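PDB 3F7X: putative polyketide cyclase from Pseudomonas putida KT2440, which is of unknown function but, as a SnoaL-like putative polyketide cyclase, may bind a small molecule in the cone-shaped pocket of its fold. Local coordinates for residues T21-V26 against V85-D90; A31-G36 against Y76-A81; A43-D48 against G132-V137; V49-N54 against A63-F68; F98-Q103 against L121-F126. All blocks are in the same frame, centred on the assembly; numbering follows the deposited sequence.

Contact 1 of 5, residues T21-V26 against V85-D90. With EDO (1,2-ethanediol), chain H.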
# COMPACT_ATOMS: atom_id res chain seq x y z
N THR A 21 17.83 -6.52 -12.24
CA THR A 21 16.74 -7.22 -11.57
C THR A 21 15.65 -6.19 -11.17
O THR A 21 15.88 -4.96 -11.12
CB THR A 21 17.19 -7.94 -10.31
OG1 THR A 21 17.61 -6.98 -9.35
CG2 THR A 21 18.37 -8.90 -10.62
N ALA A 22 14.47 -6.69 -10.87
CA ALA A 22 13.40 -5.81 -10.38
C ALA A 22 13.84 -5.04 -9.13
O ALA A 22 13.53 -3.85 -8.98
CB ALA A 22 12.13 -6.62 -10.11
N THR A 23 14.56 -5.73 -8.24
CA THR A 23 15.07 -5.10 -7.02
C THR A 23 16.01 -3.95 -7.36
O THR A 23 15.92 -2.86 -6.79
CB THR A 23 15.72 -6.16 -6.10
OG1 THR A 23 14.72 -7.10 -5.71
CG2 THR A 23 16.31 -5.50 -4.89
N GLU A 24 16.92 -4.20 -8.29
CA GLU A 24 17.81 -3.16 -8.72
C GLU A 24 17.10 -1.98 -9.38
O GLU A 24 17.45 -0.83 -9.15
CB GLU A 24 18.87 -3.72 -9.67
CG GLU A 24 19.87 -4.66 -8.95
CD GLU A 24 20.75 -5.51 -9.88
OE1 GLU A 24 20.41 -5.71 -11.06
OE2 GLU A 24 21.80 -5.99 -9.38
N LEU A 25 16.10 -2.27 -10.18
CA LEU A 25 15.31 -1.27 -10.87
C LEU A 25 14.58 -0.35 -9.85
O LEU A 25 14.62 0.88 -9.93
CB LEU A 25 14.34 -1.97 -11.77
CG LEU A 25 13.46 -1.10 -12.63
CD1 LEU A 25 14.20 -0.16 -13.52
CD2 LEU A 25 12.51 -1.98 -13.48
N VAL A 26 13.94 -0.97 -8.87
CA VAL A 26 13.22 -0.22 -7.83
C VAL A 26 14.21 0.52 -6.94
O VAL A 26 13.94 1.65 -6.56
CB VAL A 26 12.23 -1.13 -7.07
CG1 VAL A 26 11.65 -0.39 -5.88
CG2 VAL A 26 11.14 -1.64 -8.03
N VAL A 85 12.82 -3.32 -0.29
CA VAL A 85 12.40 -3.64 -1.64
C VAL A 85 12.31 -5.13 -1.79
O VAL A 85 13.22 -5.86 -1.44
CB VAL A 85 13.36 -3.06 -2.70
CG1 VAL A 85 12.93 -3.46 -4.11
CG2 VAL A 85 13.43 -1.53 -2.56
N MSE A 86 11.17 -5.60 -2.30
CA MSE A 86 10.86 -7.02 -2.51
C MSE A 86 10.35 -7.26 -3.90
O MSE A 86 9.79 -6.36 -4.51
CB MSE A 86 9.84 -7.46 -1.45
CG MSE A 86 10.38 -7.26 -0.04
SE MSE A 86 9.05 -7.36 1.37
CE MSE A 86 8.34 -5.63 1.18
N GLN A 87 10.53 -8.47 -4.43
CA GLN A 87 10.08 -8.79 -5.76
C GLN A 87 9.58 -10.22 -5.83
O GLN A 87 9.90 -11.05 -4.98
CB GLN A 87 11.17 -8.61 -6.81
CG GLN A 87 12.39 -9.56 -6.68
CD GLN A 87 13.32 -9.46 -7.86
OE1 GLN A 87 14.24 -8.65 -7.85
NE2 GLN A 87 13.08 -10.28 -8.87
N ASN A 88 8.82 -10.50 -6.88
CA ASN A 88 8.48 -11.89 -7.19
C ASN A 88 9.68 -12.54 -7.93
O ASN A 88 10.63 -11.88 -8.29
CB ASN A 88 7.13 -12.03 -7.88
CG ASN A 88 7.11 -11.50 -9.29
OD1 ASN A 88 8.06 -10.86 -9.75
ND2 ASN A 88 5.96 -11.67 -9.96
N ALA A 89 9.65 -13.87 -8.12
CA ALA A 89 10.81 -14.59 -8.62
C ALA A 89 11.21 -14.14 -10.02
O ALA A 89 12.41 -13.98 -10.30
CB ALA A 89 10.55 -16.08 -8.59
N ASP A 90 10.23 -13.88 -10.89
CA ASP A 90 10.53 -13.48 -12.29
C ASP A 90 10.76 -11.99 -12.49
O ASP A 90 11.13 -11.58 -13.58
CB ASP A 90 9.54 -14.06 -13.28
CG ASP A 90 8.17 -13.47 -13.23
OD1 ASP A 90 7.94 -12.40 -12.65
OD2 ASP A 90 7.28 -14.10 -13.84
C1 EDO H . 9.90 -8.23 -16.84
O1 EDO H . 10.80 -7.43 -17.64
C2 EDO H . 10.65 -9.39 -16.20
O2 EDO H . 9.73 -10.26 -15.55

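Contact 2 of 5, residues A31-G36 against Y76-A81. With EDO (1,2-ethanediol), chain E.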
# COMPACT_ATOMS: atom_id res chain seq x y z
N ALA A 31 16.67 5.71 -5.50
CA ALA A 31 17.88 6.46 -5.47
C ALA A 31 17.68 7.78 -6.23
O ALA A 31 18.14 8.84 -5.79
CB ALA A 31 19.04 5.62 -6.06
N ALA A 32 17.06 7.72 -7.40
CA ALA A 32 16.81 8.88 -8.23
C ALA A 32 15.84 9.82 -7.56
O ALA A 32 16.05 11.04 -7.57
CB ALA A 32 16.35 8.49 -9.62
N PHE A 33 14.81 9.26 -6.95
CA PHE A 33 13.84 10.06 -6.20
C PHE A 33 14.56 10.83 -5.08
O PHE A 33 14.42 12.03 -4.94
CB PHE A 33 12.76 9.13 -5.63
CG PHE A 33 11.69 9.82 -4.83
CD1 PHE A 33 11.88 10.12 -3.50
CD2 PHE A 33 10.46 10.09 -5.39
CE1 PHE A 33 10.89 10.74 -2.76
CE2 PHE A 33 9.46 10.72 -4.64
CZ PHE A 33 9.70 11.02 -3.31
N ASN A 34 15.32 10.11 -4.28
CA ASN A 34 15.99 10.72 -3.14
C ASN A 34 17.00 11.79 -3.57
O ASN A 34 17.17 12.81 -2.88
CB ASN A 34 16.69 9.66 -2.29
CG ASN A 34 15.76 9.06 -1.24
OD1 ASN A 34 14.69 9.60 -0.97
ND2 ASN A 34 16.19 7.99 -0.64
N ALA A 35 17.70 11.57 -4.69
CA ALA A 35 18.69 12.51 -5.20
C ALA A 35 18.08 13.65 -6.02
O ALA A 35 18.81 14.57 -6.42
CB ALA A 35 19.71 11.78 -6.04
N GLY A 36 16.78 13.63 -6.27
CA GLY A 36 16.14 14.59 -7.11
C GLY A 36 16.61 14.56 -8.56
O GLY A 36 16.57 15.58 -9.26
N TYR A 76 7.06 20.07 -2.45
CA TYR A 76 7.55 19.21 -1.39
C TYR A 76 9.01 18.89 -1.61
O TYR A 76 9.50 18.84 -2.74
CB TYR A 76 6.84 17.86 -1.41
CG TYR A 76 5.32 17.92 -1.43
CD1 TYR A 76 4.59 18.00 -0.27
CD2 TYR A 76 4.62 17.92 -2.62
CE1 TYR A 76 3.21 18.06 -0.28
CE2 TYR A 76 3.24 17.94 -2.64
CZ TYR A 76 2.55 18.03 -1.49
OH TYR A 76 1.18 18.08 -1.54
N ARG A 77 9.70 18.58 -0.51
CA ARG A 77 10.96 17.86 -0.62
C ARG A 77 10.88 16.68 0.33
O ARG A 77 10.47 16.80 1.47
CB ARG A 77 12.14 18.78 -0.30
CG ARG A 77 13.48 18.18 -0.28
CD ARG A 77 14.53 19.19 0.27
NE ARG A 77 14.26 20.56 -0.23
CZ ARG A 77 14.75 21.06 -1.36
NH1 ARG A 77 15.60 20.33 -2.08
NH2 ARG A 77 14.40 22.30 -1.77
N GLU A 78 11.18 15.51 -0.23
CA GLU A 78 11.08 14.26 0.53
C GLU A 78 12.35 13.45 0.41
O GLU A 78 13.03 13.46 -0.61
CB GLU A 78 9.91 13.42 0.04
CG GLU A 78 8.57 14.06 0.34
CD GLU A 78 7.37 13.25 -0.04
OE1 GLU A 78 7.52 12.19 -0.72
OE2 GLU A 78 6.26 13.64 0.38
N ARG A 79 12.64 12.75 1.51
CA ARG A 79 13.69 11.75 1.59
C ARG A 79 13.06 10.49 2.13
O ARG A 79 12.36 10.52 3.15
CB ARG A 79 14.80 12.21 2.56
CG ARG A 79 15.80 11.18 2.87
CD ARG A 79 16.86 11.73 3.78
NE ARG A 79 16.37 12.23 5.07
CZ ARG A 79 16.15 11.48 6.16
NH1 ARG A 79 16.43 10.18 6.15
NH2 ARG A 79 15.70 12.06 7.24
N LEU A 80 13.33 9.36 1.47
CA LEU A 80 12.78 8.10 1.90
C LEU A 80 13.83 7.31 2.64
O LEU A 80 14.95 7.18 2.11
CB LEU A 80 12.32 7.30 0.73
CG LEU A 80 11.42 8.01 -0.21
CD1 LEU A 80 10.96 7.04 -1.33
CD2 LEU A 80 10.22 8.71 0.44
N ALA A 81 13.50 6.82 3.81
CA ALA A 81 14.39 6.09 4.68
C ALA A 81 13.88 4.69 4.89
O ALA A 81 12.70 4.40 4.64
CB ALA A 81 14.52 6.82 6.02
C1 EDO E . 11.48 14.05 -3.63
O1 EDO E . 11.54 15.43 -3.18
C2 EDO E . 11.53 13.83 -5.13
O2 EDO E . 12.88 14.00 -5.62
O HOH W 1 15.89 13.34 -0.56

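Contact 3 of 5, residues A43-D48 against G132-V137. With EDO (1,2-ethanediol), chain F; EDO (1,2-ethanediol), chain H.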
# COMPACT_ATOMS: atom_id res chain seq x y z
N ALA A 43 13.56 7.87 -16.73
CA ALA A 43 14.12 6.91 -17.67
C ALA A 43 13.72 5.48 -17.33
O ALA A 43 13.75 4.61 -18.21
CB ALA A 43 15.63 7.00 -17.74
N LEU A 44 13.41 5.23 -16.06
CA LEU A 44 13.06 3.89 -15.62
C LEU A 44 11.63 3.50 -15.93
O LEU A 44 11.26 2.35 -15.75
CB LEU A 44 13.24 3.81 -14.11
CG LEU A 44 14.67 4.10 -13.66
CD1 LEU A 44 14.77 4.15 -12.17
CD2 LEU A 44 15.70 3.13 -14.23
N LEU A 45 10.82 4.46 -16.35
CA LEU A 45 9.40 4.25 -16.54
C LEU A 45 9.05 3.96 -17.99
O LEU A 45 9.64 4.52 -18.93
CB LEU A 45 8.63 5.52 -16.16
CG LEU A 45 8.90 6.07 -14.74
CD1 LEU A 45 8.06 7.33 -14.50
CD2 LEU A 45 8.70 5.02 -13.66
N SER A 46 8.04 3.13 -18.20
CA SER A 46 7.59 2.92 -19.55
C SER A 46 6.85 4.16 -20.06
O SER A 46 6.33 4.97 -19.30
CB SER A 46 6.71 1.71 -19.61
OG SER A 46 5.51 1.99 -18.95
N GLU A 47 6.84 4.33 -21.37
CA GLU A 47 6.10 5.47 -21.98
C GLU A 47 4.62 5.48 -21.59
O GLU A 47 4.03 6.54 -21.47
CB GLU A 47 6.20 5.46 -23.51
CG GLU A 47 5.37 6.57 -24.20
CD GLU A 47 5.83 8.00 -23.91
OE1 GLU A 47 6.91 8.16 -23.42
OE2 GLU A 47 5.12 8.96 -24.24
N ASP A 48 4.04 4.28 -21.41
CA ASP A 48 2.66 4.13 -21.04
C ASP A 48 2.44 3.74 -19.59
O ASP A 48 1.43 3.11 -19.24
CB ASP A 48 2.03 3.16 -22.01
CG ASP A 48 1.92 3.79 -23.42
OD1 ASP A 48 1.53 4.99 -23.51
OD2 ASP A 48 2.13 3.09 -24.43
N GLY A 132 11.80 -4.66 -18.84
CA GLY A 132 12.84 -3.96 -18.12
C GLY A 132 12.52 -2.53 -17.69
O GLY A 132 13.40 -1.82 -17.26
N LYS A 133 11.25 -2.14 -17.74
CA LYS A 133 10.80 -0.81 -17.31
C LYS A 133 9.67 -0.95 -16.29
O LYS A 133 8.94 -1.93 -16.28
CB LYS A 133 10.28 0.01 -18.50
CG LYS A 133 11.34 0.32 -19.53
CD LYS A 133 12.40 1.28 -18.97
CE LYS A 133 13.45 1.52 -20.04
NZ LYS A 133 12.75 1.83 -21.31
N ILE A 134 9.52 0.08 -15.49
CA ILE A 134 8.40 0.17 -14.55
C ILE A 134 7.17 0.60 -15.37
O ILE A 134 7.12 1.71 -15.91
CB ILE A 134 8.71 1.15 -13.42
CG1 ILE A 134 9.82 0.58 -12.51
CG2 ILE A 134 7.42 1.49 -12.62
CD1 ILE A 134 10.45 1.61 -11.57
N ALA A 135 6.17 -0.30 -15.45
CA ALA A 135 4.95 -0.10 -16.21
C ALA A 135 3.75 0.31 -15.36
O ALA A 135 2.74 0.76 -15.89
CB ALA A 135 4.60 -1.36 -17.03
N ARG A 136 3.85 0.13 -14.04
CA ARG A 136 2.86 0.62 -13.11
C ARG A 136 3.54 0.95 -11.78
O ARG A 136 4.36 0.15 -11.30
CB ARG A 136 1.73 -0.38 -12.87
CG ARG A 136 0.74 0.07 -11.77
CD ARG A 136 -0.41 -0.86 -11.62
NE ARG A 136 -0.09 -2.25 -11.33
CZ ARG A 136 0.12 -2.76 -10.14
NH1 ARG A 136 0.19 -1.99 -9.06
NH2 ARG A 136 0.31 -4.05 -10.01
N VAL A 137 3.16 2.10 -11.24
CA VAL A 137 3.50 2.50 -9.88
C VAL A 137 2.17 2.79 -9.16
O VAL A 137 1.41 3.68 -9.58
CB VAL A 137 4.35 3.80 -9.82
CG1 VAL A 137 4.62 4.15 -8.35
CG2 VAL A 137 5.68 3.64 -10.56
C1 EDO F . -0.02 -6.05 -12.97
O1 EDO F . -0.87 -5.82 -11.88
C2 EDO F . -0.54 -5.14 -14.06
O2 EDO F . -0.25 -3.76 -13.78
C1 EDO H . 9.90 -8.23 -16.84
O1 EDO H . 10.80 -7.43 -17.64
C2 EDO H . 10.65 -9.39 -16.20
O2 EDO H . 9.73 -10.26 -15.55
O HOH W 2 12.25 5.18 -20.47

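Contact 4 of 5, residues V49-N54 against A63-F68. With EDO (1,2-ethanediol), chain D.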
# COMPACT_ATOMS: atom_id res chain seq x y z
N VAL A 49 3.37 4.13 -18.74
CA VAL A 49 3.29 3.83 -17.32
C VAL A 49 1.94 4.24 -16.73
O VAL A 49 1.42 5.32 -16.98
CB VAL A 49 4.45 4.52 -16.57
CG1 VAL A 49 4.42 6.04 -16.74
CG2 VAL A 49 4.47 4.14 -15.07
N ILE A 50 1.41 3.35 -15.90
CA ILE A 50 0.20 3.58 -15.14
C ILE A 50 0.61 4.07 -13.78
O ILE A 50 1.41 3.41 -13.09
CB ILE A 50 -0.64 2.28 -15.02
CG1 ILE A 50 -1.12 1.85 -16.39
CG2 ILE A 50 -1.76 2.48 -14.00
CD1 ILE A 50 -1.72 0.46 -16.38
N HIS A 51 0.05 5.20 -13.37
CA HIS A 51 0.39 5.79 -12.06
C HIS A 51 -0.86 5.94 -11.22
O HIS A 51 -1.73 6.78 -11.52
CB HIS A 51 1.03 7.16 -12.26
CG HIS A 51 1.59 7.76 -11.02
ND1 HIS A 51 1.98 9.07 -10.95
CD2 HIS A 51 1.85 7.23 -9.80
CE1 HIS A 51 2.49 9.32 -9.76
NE2 HIS A 51 2.44 8.20 -9.05
N ASP A 52 -0.99 5.08 -10.22
CA ASP A 52 -2.12 5.12 -9.31
C ASP A 52 -1.77 5.97 -8.11
O ASP A 52 -1.10 5.51 -7.19
CB ASP A 52 -2.51 3.75 -8.87
CG ASP A 52 -3.09 2.96 -9.95
OD1 ASP A 52 -3.74 3.52 -10.89
OD2 ASP A 52 -2.88 1.74 -9.85
N ILE A 53 -2.26 7.20 -8.14
CA ILE A 53 -2.06 8.25 -7.13
C ILE A 53 -2.79 7.84 -5.86
O ILE A 53 -3.94 7.41 -5.96
CB ILE A 53 -2.72 9.62 -7.64
CG1 ILE A 53 -2.06 10.13 -8.93
CG2 ILE A 53 -2.69 10.70 -6.51
CD1 ILE A 53 -0.65 9.67 -9.11
N ASN A 54 -2.17 7.98 -4.70
CA ASN A 54 -2.81 7.55 -3.46
C ASN A 54 -4.11 8.31 -3.21
O ASN A 54 -4.12 9.54 -3.17
CB ASN A 54 -1.86 7.78 -2.30
CG ASN A 54 -2.40 7.26 -0.99
OD1 ASN A 54 -2.90 6.14 -0.93
ND2 ASN A 54 -2.34 8.08 0.05
N ALA A 63 4.30 11.35 -19.87
CA ALA A 63 4.17 12.81 -19.82
C ALA A 63 3.43 13.25 -18.57
O ALA A 63 3.81 14.22 -17.90
CB ALA A 63 3.48 13.38 -21.10
N ARG A 64 2.36 12.56 -18.23
CA ARG A 64 1.60 12.92 -17.03
C ARG A 64 2.45 12.67 -15.78
O ARG A 64 2.38 13.46 -14.83
CB ARG A 64 0.26 12.18 -16.94
CG ARG A 64 -0.83 12.73 -17.85
CD ARG A 64 -2.22 12.31 -17.40
NE ARG A 64 -2.77 13.20 -16.39
CZ ARG A 64 -3.95 13.03 -15.76
NH1 ARG A 64 -4.70 11.97 -16.00
NH2 ARG A 64 -4.33 13.92 -14.86
N PHE A 65 3.25 11.61 -15.78
CA PHE A 65 4.10 11.33 -14.62
C PHE A 65 5.16 12.43 -14.45
O PHE A 65 5.45 12.88 -13.35
CB PHE A 65 4.71 9.94 -14.77
CG PHE A 65 4.94 9.18 -13.47
CD1 PHE A 65 5.61 9.76 -12.41
CD2 PHE A 65 4.53 7.86 -13.34
CE1 PHE A 65 5.82 9.03 -11.25
CE2 PHE A 65 4.78 7.15 -12.20
CZ PHE A 65 5.40 7.76 -11.16
N ALA A 66 5.72 12.90 -15.57
CA ALA A 66 6.70 13.99 -15.51
C ALA A 66 6.04 15.25 -14.96
O ALA A 66 6.63 15.96 -14.14
CB ALA A 66 7.26 14.23 -16.93
N ALA A 67 4.82 15.53 -15.39
CA ALA A 67 4.07 16.69 -14.88
C ALA A 67 3.77 16.55 -13.40
O ALA A 67 3.86 17.51 -12.64
CB ALA A 67 2.78 16.88 -15.67
N PHE A 68 3.43 15.33 -12.96
CA PHE A 68 3.21 15.05 -11.54
C PHE A 68 4.47 15.35 -10.73
O PHE A 68 4.39 15.98 -9.68
CB PHE A 68 2.77 13.59 -11.39
CG PHE A 68 2.50 13.19 -9.96
CD1 PHE A 68 3.53 12.75 -9.14
CD2 PHE A 68 1.22 13.21 -9.45
CE1 PHE A 68 3.28 12.36 -7.83
CE2 PHE A 68 0.98 12.81 -8.15
CZ PHE A 68 2.02 12.40 -7.37
C1 EDO D . 6.67 8.30 -6.18
O1 EDO D . 6.51 6.93 -6.43
C2 EDO D . 5.84 9.16 -7.17
O2 EDO D . 4.40 8.89 -7.07

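Contact 5 of 5, residues F98-Q103 against L121-F126. With EDO (1,2-ethanediol), chain I.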
# COMPACT_ATOMS: atom_id res chain seq x y z
N PHE A 98 8.73 1.99 3.17
CA PHE A 98 9.69 2.98 3.58
C PHE A 98 9.04 4.02 4.47
O PHE A 98 7.81 4.07 4.64
CB PHE A 98 10.34 3.63 2.34
CG PHE A 98 9.36 4.05 1.29
CD1 PHE A 98 8.73 5.27 1.34
CD2 PHE A 98 9.05 3.20 0.26
CE1 PHE A 98 7.82 5.63 0.38
CE2 PHE A 98 8.11 3.55 -0.68
CZ PHE A 98 7.50 4.75 -0.63
N THR A 99 9.88 4.88 5.02
CA THR A 99 9.45 6.02 5.83
C THR A 99 9.74 7.29 5.07
O THR A 99 10.88 7.56 4.67
CB THR A 99 10.17 6.07 7.18
OG1 THR A 99 9.94 4.84 7.85
CG2 THR A 99 9.62 7.23 8.02
N VAL A 100 8.70 8.08 4.84
CA VAL A 100 8.81 9.38 4.20
C VAL A 100 9.16 10.45 5.23
O VAL A 100 8.46 10.62 6.21
CB VAL A 100 7.50 9.78 3.50
CG1 VAL A 100 7.65 11.15 2.84
CG2 VAL A 100 7.07 8.71 2.49
N HIS A 101 10.27 11.14 4.99
CA HIS A 101 10.66 12.34 5.72
C HIS A 101 10.51 13.51 4.77
O HIS A 101 11.21 13.60 3.78
CB HIS A 101 12.12 12.27 6.18
CG HIS A 101 12.36 11.19 7.17
ND1 HIS A 101 12.38 11.42 8.53
CD2 HIS A 101 12.51 9.86 7.01
CE1 HIS A 101 12.57 10.27 9.16
NE2 HIS A 101 12.66 9.31 8.26
N GLY A 102 9.58 14.41 5.05
CA GLY A 102 9.27 15.46 4.09
C GLY A 102 9.17 16.83 4.70
O GLY A 102 9.04 17.00 5.93
N GLN A 103 9.19 17.82 3.82
CA GLN A 103 8.91 19.19 4.17
C GLN A 103 7.95 19.76 3.11
O GLN A 103 8.17 19.56 1.93
CB GLN A 103 10.20 20.02 4.19
CG GLN A 103 9.96 21.41 4.81
CD GLN A 103 11.20 22.21 5.11
OE1 GLN A 103 12.24 22.04 4.49
NE2 GLN A 103 11.08 23.12 6.05
N LEU A 121 6.09 9.84 7.88
CA LEU A 121 5.07 8.78 7.91
C LEU A 121 5.46 7.62 7.03
O LEU A 121 6.20 7.78 6.06
CB LEU A 121 3.64 9.23 7.56
CG LEU A 121 3.39 9.60 6.08
CD1 LEU A 121 1.89 9.73 5.95
CD2 LEU A 121 4.14 10.81 5.73
N PRO A 122 4.98 6.42 7.40
CA PRO A 122 5.23 5.29 6.56
C PRO A 122 4.49 5.41 5.24
O PRO A 122 3.44 6.06 5.16
CB PRO A 122 4.67 4.10 7.37
CG PRO A 122 4.03 4.63 8.47
CD PRO A 122 4.27 6.03 8.63
N ALA A 123 5.00 4.74 4.22
CA ALA A 123 4.35 4.68 2.94
C ALA A 123 4.84 3.42 2.25
O ALA A 123 5.70 2.69 2.74
CB ALA A 123 4.66 5.94 2.09
N GLY A 124 4.26 3.12 1.09
CA GLY A 124 4.72 1.98 0.32
C GLY A 124 4.28 2.16 -1.12
O GLY A 124 3.51 3.07 -1.45
N ALA A 125 4.76 1.27 -1.96
CA ALA A 125 4.38 1.26 -3.36
C ALA A 125 4.42 -0.16 -3.89
O ALA A 125 5.19 -0.99 -3.42
CB ALA A 125 5.29 2.17 -4.18
N PHE A 126 3.58 -0.39 -4.89
CA PHE A 126 3.61 -1.61 -5.66
C PHE A 126 3.93 -1.29 -7.12
O PHE A 126 3.52 -0.25 -7.64
CB PHE A 126 2.26 -2.35 -5.59
CG PHE A 126 1.99 -2.94 -4.21
CD1 PHE A 126 2.47 -4.21 -3.90
CD2 PHE A 126 1.34 -2.23 -3.22
CE1 PHE A 126 2.27 -4.74 -2.65
CE2 PHE A 126 1.17 -2.78 -1.99
CZ PHE A 126 1.61 -4.02 -1.73
C1 EDO I . 7.72 0.62 7.98
O1 EDO I . 8.84 0.35 8.85
C2 EDO I . 7.86 2.02 7.40
O2 EDO I . 9.25 2.22 7.08

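Contact 1 of 5, residues T21-V26 against V85-D90
Gln87 reaches across from the end of strand 76-87 to the first turn of helix 22-35, joining the N-terminal helix of this SnoaL-like alpha+beta fold to the strand that is outermost in its curved sheet within this chain. Polar and apolar contacts divide the work. The polar share falls to one amide oxygen. Gln87 OE1 takes the hydroxyl of Thr23, with OG1 2.7 Å away and lying in the carbonyl plane on a lone pair, and also Thr23 N at 3.0 Å, which approaches from above that plane. Backbone NH groups in a first helical turn lack an acceptor from a preceding turn, so a side-chain carbonyl suits this spot. Ala22 CB, being small, lets the amide lie against it. The other end of the amide is fixed too, since Gln87 NE2 donates to Asn88 O.

Helix capping comes next. Thr21 OG1 accepts from Glu24 N and Glu24 OE1 accepts from Thr21 N, a capping box that starts the helix beside the Gln87 amide. With chi1 at 66°, the Thr21 hydroxyl lies between its own N and carbonyl carbon, from where it meets the Glu24 NH.

Apolar packing lies further along the helix, where Val26 faces Val85 and also covers Phe127 of strand 118-130. Beta-branched valines give compact, stiff surfaces here: Val26 CG1 rests 3.8 Å from Val85 CG1.

Contact 2 of 5, residues A31-G36 against Y76-A81
Asn34 and Leu80 make the tightest part of this contact, where the last turn of helix 22-35 lies across strand 76-87. The Asn34 amide bonds to both backbone polar groups of Leu80 on the side of the strand away from strand 93-104, at the edge of the SnoaL-like sheet within this chain. Asn34 OD1 accepts from Leu80 N at 2.8 Å, and Asn34 ND2 donates to Leu80 O at 3.1 Å, meeting a lone pair in the carbonyl plane. Asparagine suits the place because its short amide offers acceptor and donor together, and the paired bonds fix its rotation. Beside it Phe33, its CG anti to the backbone N (chi1 -180°), extends toward the strand. Phe33 CE1 packs 3.8 Å from Leu80 CG, while Glu78 OE1 lies at the ring edge.

The side toward Gly36 and Arg77 is looser and holds a 1,2-ethanediol, probably from the crystallisation liquor, which covers one face of the Phe33 ring, donates to Phe33 O and accepts from Glu78 N. Separately, a water bridges Asn34 O and Glu78 O. Gly36, at positive phi, ends the helix in a Schellman motif.

The carboxylate of Glu78 is hydrogen-bonded through OE2 to Tyr119 and lies close to an unidentified bound molecule, consistent with a pocket wall. Phe33 continues onto Phe41 of helix 38-43 and Met69 and Met72 of helix 62-75, whereas Leu80 leans on Phe98 and Val100 of strand 93-104.

Contact 3 of 5, residues A43-D48 against G132-V137
Leu45 and Ile134 point to the same face of the sheet and meet obliquely, Leu45 CD2 lying 3.9 Å from Ile134 CB and equally near its CG2 branch. Leu45 holds its CG beside the backbone N (chi1 -54°), and its CD2 branch is the one that touches. These branched aliphatic side chains suit a buried face: both continue onto Tyr29 of helix 22-35, and Leu45 also onto Phe65.

Lys133 points toward the segment 43-48. In the conformer given, its bent aliphatic chain runs past the carbonyls of Leu44 and Ala43, with Lys133 CE 3.6 Å from Ala43 O. A water donates to Ala43 O and Leu45 O there.

Leu45 and Ile134 also form a parallel beta bridge, which lays the short strand 45-46 along the start of strand 133-141. Just beyond, Ala135 and Arg136 together face Tyr128 in a classic beta bulge, and Arg136 NH1 forms a salt bridge with Glu97 of the second subunit. Two backbone bonds close the bridge. Ile134 N donates to Leu44 O at 2.9 Å, and small Ser46 passes close to the neighbouring backbone, Ser46 N donating to Ile134 O at 2.8 Å.

Contact 4 of 5, residues V49-N54 against A63-F68
Phe65 and His51 lie ring against ring, and these two residues, followed by Phe68, bury the most surface where helix 62-75 crosses strand 49-52. The two rings form an offset stack with centroids 3.8 Å apart and planes only 4° from parallel; His51 CG sits 3.5 Å from Phe65 CE2. His51 places its CG anti to the backbone N (chi1 -172°), which brings the imidazole face onto Phe65 and its edge onto Phe68. That edge, led by CE1, points into the face of the Phe68 ring, with planes at 77° and His51 CE1 3.6 Å from Phe68 CD1. A histidine suits this buried place because its flat ring can stack while still offering polar atoms at its rim. His51 NE2 is hydrogen-bonded to Asn139, and O2 of a 1,2-ethanediol, probably from the crystallisation liquor, also lies 2.9 Å from His51 NE2. This diol is bonded to Tyr29 and Asn139 too, and an unidentified molecule lies near Phe68, consistent with the pocket of the SnoaL-like fold.

Val49 on the strand and Ile53 just after it flank the cluster. Val49 CG1 packs against Phe65 CD2 at 3.9 Å, and in the conformer given Ile53 CD1 meets Phe68 CE2.

The helix thus covers one side of strand 49-52, which runs antiparallel to strand 58-60 and parallel to strand 133-141. Phe65 continues onto Val137 of strand 133-141, while Phe68 and Ile53 both touch Gln59 of strand 58-60.

Contact 5 of 5, residues F98-Q103 against L121-F126
Phe98 and Ala123, and likewise Val100 and Leu121, are hydrogen-bonded antiparallel pairs, with Thr99 and Pro122 as the non-hydrogen-bonded pair between them, all within the curved mixed sheet of the SnoaL-like fold. Each hydrogen-bonded pair is closed by two bonds, the shortest being Val100 N to Leu121 O at 2.8 Å. Proline suits position 122 because its missing NH costs no bond to strand 93-104; Pro122 CA instead makes a CA-H...O contact with Phe98 O.

The side chains of Phe98, Val100, Leu121 and Ala123 share one face. Phe98 has chi1 at 47°, which puts its CG between its own N and carbonyl carbon and swings the ring over the partner strand. There the ring lies with one face over the Ala123-Gly124 backbone, and Phe98 CE2 is 3.9 Å from Gly124 CA. The small Ala123 and Gly124 suit a strand on which a ring lies so close. Val100 fits beside it, with Val100 CG2 3.7 Å from Ala123 CB. Leu121 also touches Trp146 of helix 143-150, and Phe98 also meets the ring of Tyr30.

On the other face, Thr99 and Pro122 lie beside a 1,2-ethanediol, with Thr99 also hydrogen-bonded to Asp82. Thr99 OG1 and the glycol O2 are hydrogen-bonded at 2.8 Å.

Contacts 4 and 5 are buried, contacts 1 and 3 only partly so, and contact 2 lies at the surface. Contacts 1 and 2 join the same helix, 22-35, to the same strand, 76-87, at places about 19 Å apart between centres, and both rely on a side-chain amide that bonds to backbone. Contact 4 instead packs a helix on the sheet through aromatic rings. Contacts 3 and 5 are strand pairings, one a short parallel bridge and the other a longer antiparallel ladder. Neighbouring strands knit contact 2 to contact 5 and contact 3 to contact 4, whereas Leu25 packs on Leu44 and Ile134, joining contact 1 to contact 3.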